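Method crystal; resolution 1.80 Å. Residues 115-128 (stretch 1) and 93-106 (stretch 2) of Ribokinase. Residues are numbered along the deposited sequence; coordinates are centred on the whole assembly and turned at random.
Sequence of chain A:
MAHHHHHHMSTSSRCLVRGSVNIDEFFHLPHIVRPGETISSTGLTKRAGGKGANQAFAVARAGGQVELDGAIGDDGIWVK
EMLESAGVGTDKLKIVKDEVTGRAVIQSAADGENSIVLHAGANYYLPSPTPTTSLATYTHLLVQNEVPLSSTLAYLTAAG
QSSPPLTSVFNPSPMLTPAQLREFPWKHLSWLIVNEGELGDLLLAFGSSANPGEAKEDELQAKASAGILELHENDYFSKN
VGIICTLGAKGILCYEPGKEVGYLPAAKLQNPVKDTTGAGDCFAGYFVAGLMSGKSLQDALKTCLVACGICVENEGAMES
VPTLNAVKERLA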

# COMPACT_ATOMS: atom_id res chain seq x y z
N SER A 115 15.84 12.08 -20.78
CA SER A 115 15.17 12.51 -19.56
C SER A 115 13.72 12.05 -19.62
O SER A 115 13.09 12.18 -20.68
CB SER A 115 15.18 14.03 -19.40
OG SER A 115 16.50 14.50 -19.26
N ILE A 116 13.19 11.57 -18.50
CA ILE A 116 11.87 10.96 -18.47
C ILE A 116 11.00 11.66 -17.45
O ILE A 116 11.41 11.89 -16.31
CB ILE A 116 11.96 9.45 -18.18
CG1 ILE A 116 12.82 8.78 -19.29
CG2 ILE A 116 10.57 8.82 -18.13
CD1 ILE A 116 12.99 7.26 -19.11
N VAL A 117 9.79 12.00 -17.86
CA VAL A 117 8.73 12.48 -16.96
C VAL A 117 7.65 11.42 -16.95
O VAL A 117 7.10 11.08 -18.00
CB VAL A 117 8.16 13.82 -17.42
CG1 VAL A 117 6.91 14.14 -16.60
CG2 VAL A 117 9.25 14.94 -17.27
N LEU A 118 7.33 10.91 -15.76
CA LEU A 118 6.29 9.89 -15.64
C LEU A 118 4.96 10.53 -15.30
O LEU A 118 4.90 11.51 -14.54
CB LEU A 118 6.67 8.89 -14.55
CG LEU A 118 7.91 8.05 -14.78
CD1 LEU A 118 8.16 7.17 -13.53
CD2 LEU A 118 7.74 7.21 -16.05
N HIS A 119 3.88 10.00 -15.86
CA HIS A 119 2.54 10.32 -15.39
C HIS A 119 1.91 9.00 -14.99
O HIS A 119 1.78 8.12 -15.82
CB HIS A 119 1.72 11.00 -16.51
CG HIS A 119 0.26 11.06 -16.23
ND1 HIS A 119 -0.29 11.88 -15.26
CD2 HIS A 119 -0.78 10.37 -16.77
CE1 HIS A 119 -1.60 11.71 -15.23
NE2 HIS A 119 -1.92 10.81 -16.14
N ALA A 120 1.60 8.85 -13.69
CA ALA A 120 1.22 7.54 -13.16
C ALA A 120 -0.02 6.98 -13.84
O ALA A 120 -0.05 5.79 -14.20
CB ALA A 120 0.97 7.63 -11.67
N GLY A 121 -1.07 7.79 -13.95
CA GLY A 121 -2.32 7.29 -14.55
C GLY A 121 -2.79 6.02 -13.84
O GLY A 121 -2.76 5.92 -12.60
N ALA A 122 -3.17 5.01 -14.63
CA ALA A 122 -3.69 3.77 -14.07
C ALA A 122 -2.66 3.01 -13.25
O ALA A 122 -3.04 2.13 -12.46
CB ALA A 122 -4.20 2.87 -15.21
N ASN A 123 -1.37 3.33 -13.38
CA ASN A 123 -0.39 2.60 -12.57
C ASN A 123 -0.59 2.82 -11.09
O ASN A 123 -0.15 1.98 -10.28
CB ASN A 123 1.03 2.99 -12.97
CG ASN A 123 1.43 2.44 -14.30
OD1 ASN A 123 1.16 1.26 -14.59
ND2 ASN A 123 2.05 3.28 -15.14
N TYR A 124 -1.24 3.93 -10.70
CA TYR A 124 -1.51 4.19 -9.29
C TYR A 124 -2.95 3.88 -8.90
O TYR A 124 -3.41 4.29 -7.83
CB TYR A 124 -1.17 5.65 -8.92
CG TYR A 124 0.23 5.80 -8.37
CD1 TYR A 124 1.33 5.33 -9.06
CD2 TYR A 124 0.43 6.41 -7.13
CE1 TYR A 124 2.61 5.46 -8.54
CE2 TYR A 124 1.70 6.57 -6.61
CZ TYR A 124 2.78 6.10 -7.31
OH TYR A 124 4.05 6.22 -6.78
N TYR A 125 -3.66 3.15 -9.74
CA TYR A 125 -5.00 2.67 -9.40
C TYR A 125 -4.93 1.43 -8.53
O TYR A 125 -4.15 0.51 -8.79
CB TYR A 125 -5.75 2.33 -10.67
CG TYR A 125 -7.06 1.58 -10.46
CD1 TYR A 125 -8.24 2.27 -10.17
CD2 TYR A 125 -7.12 0.19 -10.61
CE1 TYR A 125 -9.46 1.59 -10.02
CE2 TYR A 125 -8.36 -0.49 -10.47
CZ TYR A 125 -9.50 0.21 -10.17
OH TYR A 125 -10.71 -0.47 -10.02
N LEU A 126 -5.75 1.41 -7.50
CA LEU A 126 -5.94 0.23 -6.68
C LEU A 126 -7.44 -0.02 -6.61
O LEU A 126 -8.22 0.90 -6.30
CB LEU A 126 -5.36 0.44 -5.28
CG LEU A 126 -3.84 0.52 -5.28
CD1 LEU A 126 -3.34 0.83 -3.87
CD2 LEU A 126 -3.27 -0.78 -5.76
N PRO A 127 -7.89 -1.23 -6.91
CA PRO A 127 -9.33 -1.49 -6.91
C PRO A 127 -9.89 -1.59 -5.51
O PRO A 127 -9.22 -2.05 -4.58
CB PRO A 127 -9.45 -2.84 -7.63
CG PRO A 127 -8.14 -3.52 -7.33
CD PRO A 127 -7.11 -2.39 -7.39
N SER A 128 -11.17 -1.14 -5.36
CA SER A 128 -11.91 -1.29 -4.12
C SER A 128 -12.99 -2.36 -4.29
O SER A 128 -13.61 -2.43 -5.35
CB SER A 128 -12.56 0.05 -3.73
OG SER A 128 -13.46 -0.13 -2.64
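Stretch 2 (93-106) LKIVKDEVTGRAVI

How does stretch 2 run along stretch 1? Its later strand, up to Ile106, lies antiparallel to strand 115-119, with the two directions 159° apart and the axes approaching to 4.6 Å. Val117 and Val105 exchange paired backbone hydrogen bonds, Val105 N to Val117 O at 2.8 Å and Val117 N to Val105 O at 3.0 Å. His119 and Arg103 repeat the pattern, with His119 N to Arg103 O at 2.8 Å and Arg103 N to His119 O at 2.9 Å.

How do the side chains sort themselves on the ribbon? Ile116, Leu118, Ala104 and Ile106 share one face. Ile116 is m,t and Ile106 is also m,t, and their CG1 atoms meet at 3.9 Å. Ala104 touches two neighbours: its CB lies 3.9 Å from both Ile116 CG2 and Leu118 CD2, the latter brought in by an m,t rotamer. On the other face Val117 and Val105, both t, pair with Val117 CB 4.3 Å from Val105 CB. His119, also t, sets its ring edge against Val100, NE2 to CG2 at 3.9 Å.

Why are glycines found where the strands part? An ideal CB on Gly102 would lie 2.2 Å from Asn123 ND2, and one on Gly121 would lie 2.7 Å from Val100 O; Gly121 also has positive phi. Beyond them, Ala122 N donates to Val100 O at 2.8 Å.

What holds the earlier part of stretch 2? At the end of the type II turn from Val96 to Glu99, Glu99 (chi1 t, chi2 p) bends so that OE2 accepts from its neighbour Val100 N at 2.7 Å; a water links OE2 to His119 NE2. At the start of the turn, Val96, in t, places CG2 over one face of the Tyr125 ring, 3.4 Å from Tyr125 CD2. Pro127 CG rests 4.0 Å from Lys94 CD.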

# COMPACT_ATOMS: atom_id res chain seq x y z
N LEU A 93 -3.98 -7.91 -14.92
CA LEU A 93 -3.72 -6.60 -15.53
C LEU A 93 -5.09 -5.98 -15.78
O LEU A 93 -5.78 -6.30 -16.75
CB LEU A 93 -2.89 -6.73 -16.80
CG LEU A 93 -2.56 -5.40 -17.49
CD1 LEU A 93 -1.77 -4.49 -16.55
CD2 LEU A 93 -1.79 -5.62 -18.77
N LYS A 94 -5.48 -5.10 -14.86
CA LYS A 94 -6.83 -4.57 -14.81
C LYS A 94 -6.97 -3.45 -15.83
O LYS A 94 -6.04 -2.67 -16.04
CB LYS A 94 -7.14 -4.06 -13.41
CG LYS A 94 -7.20 -5.22 -12.36
CD LYS A 94 -6.94 -4.77 -10.93
CE LYS A 94 -5.46 -4.52 -10.64
NZ LYS A 94 -4.60 -5.74 -10.60
N ILE A 95 -8.15 -3.37 -16.44
CA ILE A 95 -8.49 -2.28 -17.35
C ILE A 95 -9.44 -1.35 -16.62
O ILE A 95 -10.55 -1.76 -16.24
CB ILE A 95 -9.10 -2.80 -18.65
CG1 ILE A 95 -8.12 -3.75 -19.35
CG2 ILE A 95 -9.47 -1.64 -19.55
CD1 ILE A 95 -8.74 -4.55 -20.50
N VAL A 96 -9.04 -0.10 -16.44
CA VAL A 96 -9.73 0.83 -15.55
C VAL A 96 -10.53 1.79 -16.40
O VAL A 96 -9.97 2.50 -17.23
CB VAL A 96 -8.74 1.60 -14.67
CG1 VAL A 96 -9.49 2.47 -13.69
CG2 VAL A 96 -7.84 0.63 -13.94
N LYS A 97 -11.84 1.82 -16.16
CA LYS A 97 -12.71 2.75 -16.85
C LYS A 97 -12.42 4.18 -16.41
O LYS A 97 -12.13 4.45 -15.24
CB LYS A 97 -14.17 2.39 -16.57
N ASP A 98 -12.52 5.11 -17.36
CA ASP A 98 -12.32 6.53 -17.07
C ASP A 98 -10.92 6.82 -16.50
O ASP A 98 -10.74 7.78 -15.75
CB ASP A 98 -13.39 7.07 -16.12
CG ASP A 98 -14.79 6.87 -16.63
OD1 ASP A 98 -15.00 6.91 -17.86
OD2 ASP A 98 -15.70 6.67 -15.79
N GLU A 99 -9.94 5.98 -16.82
CA GLU A 99 -8.55 6.22 -16.45
C GLU A 99 -7.70 6.05 -17.69
O GLU A 99 -8.09 5.38 -18.64
CB GLU A 99 -8.06 5.27 -15.36
CG GLU A 99 -6.67 5.57 -14.83
CD GLU A 99 -6.48 7.02 -14.42
OE1 GLU A 99 -6.66 7.33 -13.22
OE2 GLU A 99 -6.14 7.87 -15.27
N VAL A 100 -6.53 6.70 -17.72
CA VAL A 100 -5.62 6.53 -18.84
C VAL A 100 -4.46 5.66 -18.39
O VAL A 100 -4.07 5.64 -17.21
CB VAL A 100 -5.11 7.87 -19.42
CG1 VAL A 100 -6.27 8.65 -20.06
CG2 VAL A 100 -4.39 8.69 -18.36
N THR A 101 -3.91 4.91 -19.34
CA THR A 101 -2.66 4.21 -19.11
C THR A 101 -1.57 5.20 -18.70
O THR A 101 -1.52 6.33 -19.21
CB THR A 101 -2.29 3.45 -20.39
OG1 THR A 101 -3.38 2.57 -20.74
CG2 THR A 101 -1.04 2.59 -20.19
N GLY A 102 -0.70 4.78 -17.78
CA GLY A 102 0.42 5.61 -17.42
C GLY A 102 1.29 5.93 -18.62
O GLY A 102 1.31 5.21 -19.63
N ARG A 103 1.99 7.05 -18.52
CA ARG A 103 2.76 7.57 -19.64
C ARG A 103 4.17 7.89 -19.20
O ARG A 103 4.39 8.33 -18.06
CB ARG A 103 2.09 8.82 -20.22
CG ARG A 103 0.70 8.54 -20.77
CD ARG A 103 -0.04 9.80 -21.00
NE ARG A 103 0.68 10.62 -21.97
CZ ARG A 103 0.39 11.89 -22.20
NH1 ARG A 103 -0.62 12.46 -21.55
NH2 ARG A 103 1.09 12.57 -23.09
N ALA A 104 5.14 7.64 -20.08
CA ALA A 104 6.49 8.17 -19.90
C ALA A 104 6.73 9.16 -21.02
O ALA A 104 6.70 8.78 -22.19
CB ALA A 104 7.57 7.09 -19.91
N VAL A 105 6.97 10.42 -20.67
CA VAL A 105 7.29 11.42 -21.68
C VAL A 105 8.81 11.48 -21.73
O VAL A 105 9.44 11.95 -20.79
CB VAL A 105 6.67 12.78 -21.35
CG1 VAL A 105 7.12 13.83 -22.34
CG2 VAL A 105 5.17 12.67 -21.35
N ILE A 106 9.40 10.98 -22.83
CA ILE A 106 10.84 10.78 -22.93
C ILE A 106 11.42 11.78 -23.91
O ILE A 106 11.03 11.81 -25.09
CB ILE A 106 11.19 9.34 -23.35
CG1 ILE A 106 10.45 8.35 -22.42
CG2 ILE A 106 12.71 9.14 -23.34
CD1 ILE A 106 10.76 6.89 -22.67
O HOH W 1 -4.71 10.04 -15.14
O HOH W 2 11.18 14.19 -20.39